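Beta-glucoside kinase (Listeria monocytogenes, PDB 4HTL) catalyses the ATP-dependent phosphorylation of cellobiose to cellobiose-6'-phosphate and may also regulate transcription of the cellobiose-PTS operon. Local coordinates at residues A[182-187]-A[193-198]; A[109-114]-A[138-143]. All coordinates share one frame; numbering follows the deposited sequence.

How the contacts relate
Both contacts lie within one ROK-family kinase chain, on opposite sides of its centre, with nearest atoms about 19 Å apart and no element in common. Contact 1 sits near the surface, its centre about 22 Å from that of the chain, and joins helix 180-191 to the loop leading into helix 200-208; only two of its seven touching residues are buried. Contact 2, its centre about 11 Å from the chain's, sets helix 106-117 against strand 135-141, and all four touching residues are buried. The chemistry follows the setting: an arginine-to-carbonyl bond, a water bridge and apolar packing in contact 1, against van der Waals contacts of a leucine with strand backbone and a phenylalanine in contact 2.

Contact 1: A[182-187]-A[193-198]; sequences VLRRQY and RPLEEI
Arg184 and Tyr187 reach from helix 180-191 to residues 193-198, the connection that turns back along this helix before helix 200-208 begins. The arrangement is a connection between two helices that folds back on the first, with a short 3-10 turn at 195-197; Arg185 CA and Leu195 CA are 6.1 Å apart, and Arg184 lies level with Ile198.

The polar part centres on the Ile198 carbonyl. Arg184 NE donates to Ile198 O at 2.9 Å with an N-H...O angle of 167°, and NH2 adds a weak second bond to the same oxygen. The acceptor lies close to the guanidinium plane, whereas the donor stands above the carbonyl plane. The arginine chain, extended at chi2, bends at chi3 (54°), and NE faces the Ile198 carbonyl.

Apolar contacts flank these bonds. Leu195 crosses Arg184 at about a right angle, its CD1 lying 3.7 Å from Arg184 CB and over one face of the guanidinium, offset toward the rim. The same methyl reaches the helix backbone, 3.6 Å from Arg184 O. On the tyrosine side, Ile198 CG2 packs obliquely on Tyr187 CD2 at 3.8 Å. Ile203 of helix 200-208 touches both residues, and Leu217 of helix 212-236 also meets the tyrosine, so the ring links this connection to two further helices.

Arg193 closes the far end, where its guanidinium plane stands 80° from the tyrosine ring. NH1 approaches the ring edge, so this is not a face-on cation-pi arrangement. Arg193 NH1 forms a salt bridge with Glu202 of helix 200-208. Ile198 CG1 lies over the centre of the Arg193 guanidinium, and one water bridges the two polar ends, 2.9 Å from Arg193 NH1 and 3.0 Å from Tyr187 OH.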
# COMPACT_ATOMS: atom_id res chain seq x y z
N VAL A 182 -11.29 -12.64 17.02
CA VAL A 182 -12.14 -11.57 17.50
C VAL A 182 -13.61 -12.05 17.45
O VAL A 182 -14.38 -11.77 18.38
CB VAL A 182 -11.93 -10.26 16.69
CG1 VAL A 182 -13.08 -9.29 16.95
CG2 VAL A 182 -10.57 -9.69 17.01
N LEU A 183 -14.00 -12.75 16.38
CA LEU A 183 -15.35 -13.27 16.30
C LEU A 183 -15.71 -14.15 17.48
O LEU A 183 -16.79 -13.98 18.08
CB LEU A 183 -15.57 -14.05 15.01
CG LEU A 183 -15.89 -13.28 13.73
CD1 LEU A 183 -15.88 -14.27 12.55
CD2 LEU A 183 -17.25 -12.54 13.82
N ARG A 184 -14.81 -15.05 17.83
CA ARG A 184 -15.02 -15.95 18.97
C ARG A 184 -15.08 -15.16 20.28
O ARG A 184 -15.95 -15.40 21.12
CB ARG A 184 -13.96 -17.05 19.02
CG ARG A 184 -14.05 -17.99 17.82
CD ARG A 184 -12.86 -18.93 17.77
NE ARG A 184 -12.76 -19.62 19.05
CZ ARG A 184 -11.75 -19.53 19.92
NH1 ARG A 184 -10.64 -18.86 19.63
NH2 ARG A 184 -11.83 -20.20 21.07
N ARG A 185 -14.17 -14.19 20.44
CA ARG A 185 -14.18 -13.31 21.62
C ARG A 185 -15.49 -12.55 21.75
O ARG A 185 -16.06 -12.48 22.83
CB ARG A 185 -13.02 -12.34 21.57
CG ARG A 185 -11.72 -13.04 21.88
CD ARG A 185 -10.53 -12.08 21.98
NE ARG A 185 -10.83 -10.90 22.80
CZ ARG A 185 -10.67 -9.64 22.41
NH1 ARG A 185 -10.18 -9.36 21.20
NH2 ARG A 185 -10.99 -8.63 23.22
N GLN A 186 -15.96 -11.98 20.65
CA GLN A 186 -17.20 -11.26 20.68
C GLN A 186 -18.38 -12.17 21.03
O GLN A 186 -19.25 -11.80 21.81
CB GLN A 186 -17.48 -10.59 19.34
CG GLN A 186 -16.52 -9.47 19.00
CD GLN A 186 -16.56 -9.00 17.55
OE1 GLN A 186 -17.05 -9.71 16.67
NE2 GLN A 186 -16.01 -7.78 17.29
N TYR A 187 -18.43 -13.34 20.40
CA TYR A 187 -19.48 -14.31 20.70
C TYR A 187 -19.49 -14.72 22.16
O TYR A 187 -20.57 -14.80 22.78
CB TYR A 187 -19.37 -15.52 19.80
CG TYR A 187 -20.67 -16.32 19.74
CD1 TYR A 187 -21.81 -15.80 19.12
CD2 TYR A 187 -20.75 -17.60 20.28
CE1 TYR A 187 -22.99 -16.50 19.08
CE2 TYR A 187 -21.92 -18.32 20.22
CZ TYR A 187 -23.04 -17.76 19.62
OH TYR A 187 -24.21 -18.47 19.55
N ARG A 193 -20.67 -17.22 27.44
CA ARG A 193 -20.04 -18.54 27.42
C ARG A 193 -18.53 -18.41 27.41
O ARG A 193 -18.00 -17.40 26.96
CB ARG A 193 -20.48 -19.28 26.16
CG ARG A 193 -21.97 -19.59 26.16
CD ARG A 193 -22.38 -20.19 24.84
NE ARG A 193 -21.52 -21.33 24.50
CZ ARG A 193 -21.45 -21.88 23.29
NH1 ARG A 193 -22.20 -21.41 22.29
NH2 ARG A 193 -20.63 -22.90 23.08
N PRO A 194 -17.83 -19.45 27.91
CA PRO A 194 -16.37 -19.41 27.84
C PRO A 194 -15.81 -19.49 26.41
O PRO A 194 -16.27 -20.30 25.59
CB PRO A 194 -15.92 -20.63 28.68
CG PRO A 194 -17.12 -21.52 28.74
CD PRO A 194 -18.32 -20.62 28.68
N LEU A 195 -14.84 -18.62 26.14
CA LEU A 195 -14.16 -18.54 24.85
C LEU A 195 -13.69 -19.90 24.38
O LEU A 195 -13.86 -20.25 23.22
CB LEU A 195 -12.94 -17.62 24.98
CG LEU A 195 -12.11 -17.48 23.72
CD1 LEU A 195 -12.97 -16.87 22.62
CD2 LEU A 195 -10.86 -16.65 23.99
N GLU A 196 -13.10 -20.68 25.29
CA GLU A 196 -12.49 -21.96 24.92
C GLU A 196 -13.50 -22.97 24.35
O GLU A 196 -13.10 -23.87 23.61
CB GLU A 196 -11.66 -22.56 26.07
CG GLU A 196 -12.40 -22.81 27.38
CD GLU A 196 -12.32 -21.64 28.36
OE1 GLU A 196 -12.35 -21.92 29.58
OE2 GLU A 196 -12.23 -20.45 27.92
N GLU A 197 -14.79 -22.77 24.66
CA GLU A 197 -15.89 -23.65 24.22
C GLU A 197 -16.60 -23.19 22.94
O GLU A 197 -17.54 -23.84 22.46
CB GLU A 197 -16.89 -23.80 25.36
CG GLU A 197 -16.33 -24.68 26.47
CD GLU A 197 -17.16 -24.67 27.74
OE1 GLU A 197 -18.36 -24.30 27.69
OE2 GLU A 197 -16.59 -25.03 28.79
N ILE A 198 -16.15 -22.06 22.40
CA ILE A 198 -16.75 -21.49 21.20
C ILE A 198 -15.87 -21.76 19.97
O ILE A 198 -14.66 -21.53 19.98
CB ILE A 198 -16.97 -19.97 21.38
CG1 ILE A 198 -17.97 -19.69 22.51
CG2 ILE A 198 -17.40 -19.30 20.06
CD1 ILE A 198 -17.89 -18.29 23.04
O HOH W 1 -24.68 -19.82 22.18

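Contact 2: A[109-114]-A[138-143]; sequences CALLAE and GIFSNG
Leu111 is the side chain through which helix 106-117 meets strand 135-141, beside Gly138 and Phe140. Its CB points at the strand. CG stands anti to the backbone N (chi1 -177°), and with chi2 at 148° the two methyls part, CD1 to the strand backbone and CD2 to Phe140. CD1 lies 3.4 Å from Gly138 C and 3.5 Å from Ile139 N. That close approach is made at a residue without a side chain. The other branch, CD2, meets Phe140 ring atom CD1 at 3.7 Å, the two side chains crossing at about a right angle.

Phe126 and Cys128 of the adjacent strand 126-131 also touch Leu111, and the Phe126 ring meets that of Phe140. The segment axes approach to 8.2 Å at 47°. Ile139 turns its side chain away from the helix and packs on Phe236 of helix 212-236 and on Leu235 of the second subunit. The arrangement is helix-on-sheet packing in the actin-like ATPase fold of ROK kinases: helix 106-117, which follows a strand of one five-stranded sheet, lies against the other.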
# COMPACT_ATOMS: atom_id res chain seq x y z
N CYS A 109 6.75 -15.74 1.95
CA CYS A 109 6.92 -17.08 1.41
C CYS A 109 5.59 -17.62 0.85
O CYS A 109 5.54 -18.17 -0.24
CB CYS A 109 7.49 -18.03 2.46
SG CYS A 109 9.24 -17.79 2.76
N ALA A 110 4.49 -17.40 1.55
CA ALA A 110 3.21 -17.90 1.07
C ALA A 110 2.84 -17.19 -0.21
O ALA A 110 2.26 -17.82 -1.11
CB ALA A 110 2.10 -17.74 2.12
N LEU A 111 3.18 -15.91 -0.34
CA LEU A 111 2.92 -15.23 -1.60
C LEU A 111 3.78 -15.85 -2.72
O LEU A 111 3.32 -16.05 -3.82
CB LEU A 111 3.19 -13.75 -1.48
CG LEU A 111 2.88 -12.93 -2.74
CD1 LEU A 111 2.43 -11.52 -2.38
CD2 LEU A 111 4.12 -12.87 -3.67
N LEU A 112 5.04 -16.10 -2.42
CA LEU A 112 5.95 -16.69 -3.40
C LEU A 112 5.46 -18.06 -3.88
O LEU A 112 5.63 -18.37 -5.05
CB LEU A 112 7.37 -16.74 -2.85
CG LEU A 112 8.11 -15.39 -2.67
CD1 LEU A 112 9.45 -15.62 -1.96
CD2 LEU A 112 8.25 -14.55 -3.94
N ALA A 113 4.84 -18.84 -2.99
CA ALA A 113 4.22 -20.10 -3.40
C ALA A 113 3.12 -19.84 -4.44
O ALA A 113 3.00 -20.56 -5.47
CB ALA A 113 3.72 -20.90 -2.21
N GLU A 114 2.32 -18.81 -4.18
CA GLU A 114 1.27 -18.41 -5.12
C GLU A 114 1.82 -18.02 -6.51
O GLU A 114 1.26 -18.40 -7.56
CB GLU A 114 0.39 -17.29 -4.51
CG GLU A 114 -1.05 -17.28 -5.03
CD GLU A 114 -1.82 -18.51 -4.63
OE1 GLU A 114 -2.21 -19.30 -5.51
OE2 GLU A 114 -1.99 -18.66 -3.42
N GLY A 138 0.99 -10.02 2.07
CA GLY A 138 2.13 -9.98 1.13
C GLY A 138 1.78 -9.13 -0.10
O GLY A 138 0.64 -9.10 -0.59
N ILE A 139 2.80 -8.46 -0.62
CA ILE A 139 2.65 -7.53 -1.74
C ILE A 139 3.57 -7.93 -2.89
O ILE A 139 4.78 -8.02 -2.72
CB ILE A 139 3.08 -6.10 -1.35
CG1 ILE A 139 2.27 -5.60 -0.15
CG2 ILE A 139 2.97 -5.11 -2.54
CD1 ILE A 139 2.96 -4.51 0.67
N PHE A 140 2.98 -8.04 -4.08
CA PHE A 140 3.73 -8.26 -5.34
C PHE A 140 3.34 -7.06 -6.24
O PHE A 140 2.18 -6.90 -6.60
CB PHE A 140 3.35 -9.59 -5.96
CG PHE A 140 4.41 -10.20 -6.84
CD1 PHE A 140 5.55 -10.74 -6.27
CD2 PHE A 140 4.23 -10.31 -8.20
CE1 PHE A 140 6.53 -11.31 -7.07
CE2 PHE A 140 5.20 -10.91 -8.99
CZ PHE A 140 6.33 -11.43 -8.42
N SER A 141 4.33 -6.21 -6.52
CA SER A 141 4.15 -5.01 -7.37
C SER A 141 5.27 -5.00 -8.41
O SER A 141 6.43 -5.25 -8.11
CB SER A 141 4.20 -3.74 -6.59
OG SER A 141 3.18 -3.62 -5.62
N ASN A 142 4.92 -4.63 -9.63
CA ASN A 142 5.90 -4.61 -10.71
C ASN A 142 6.71 -5.88 -10.86
O ASN A 142 7.91 -5.84 -11.23
CB ASN A 142 6.92 -3.53 -10.53
CG ASN A 142 6.36 -2.16 -10.71
OD1 ASN A 142 5.57 -1.93 -11.62
ND2 ASN A 142 6.79 -1.23 -9.87
N GLY A 143 6.06 -7.00 -10.62
CA GLY A 143 6.68 -8.31 -10.85
C GLY A 143 7.69 -8.71 -9.80
O GLY A 143 8.45 -9.63 -10.03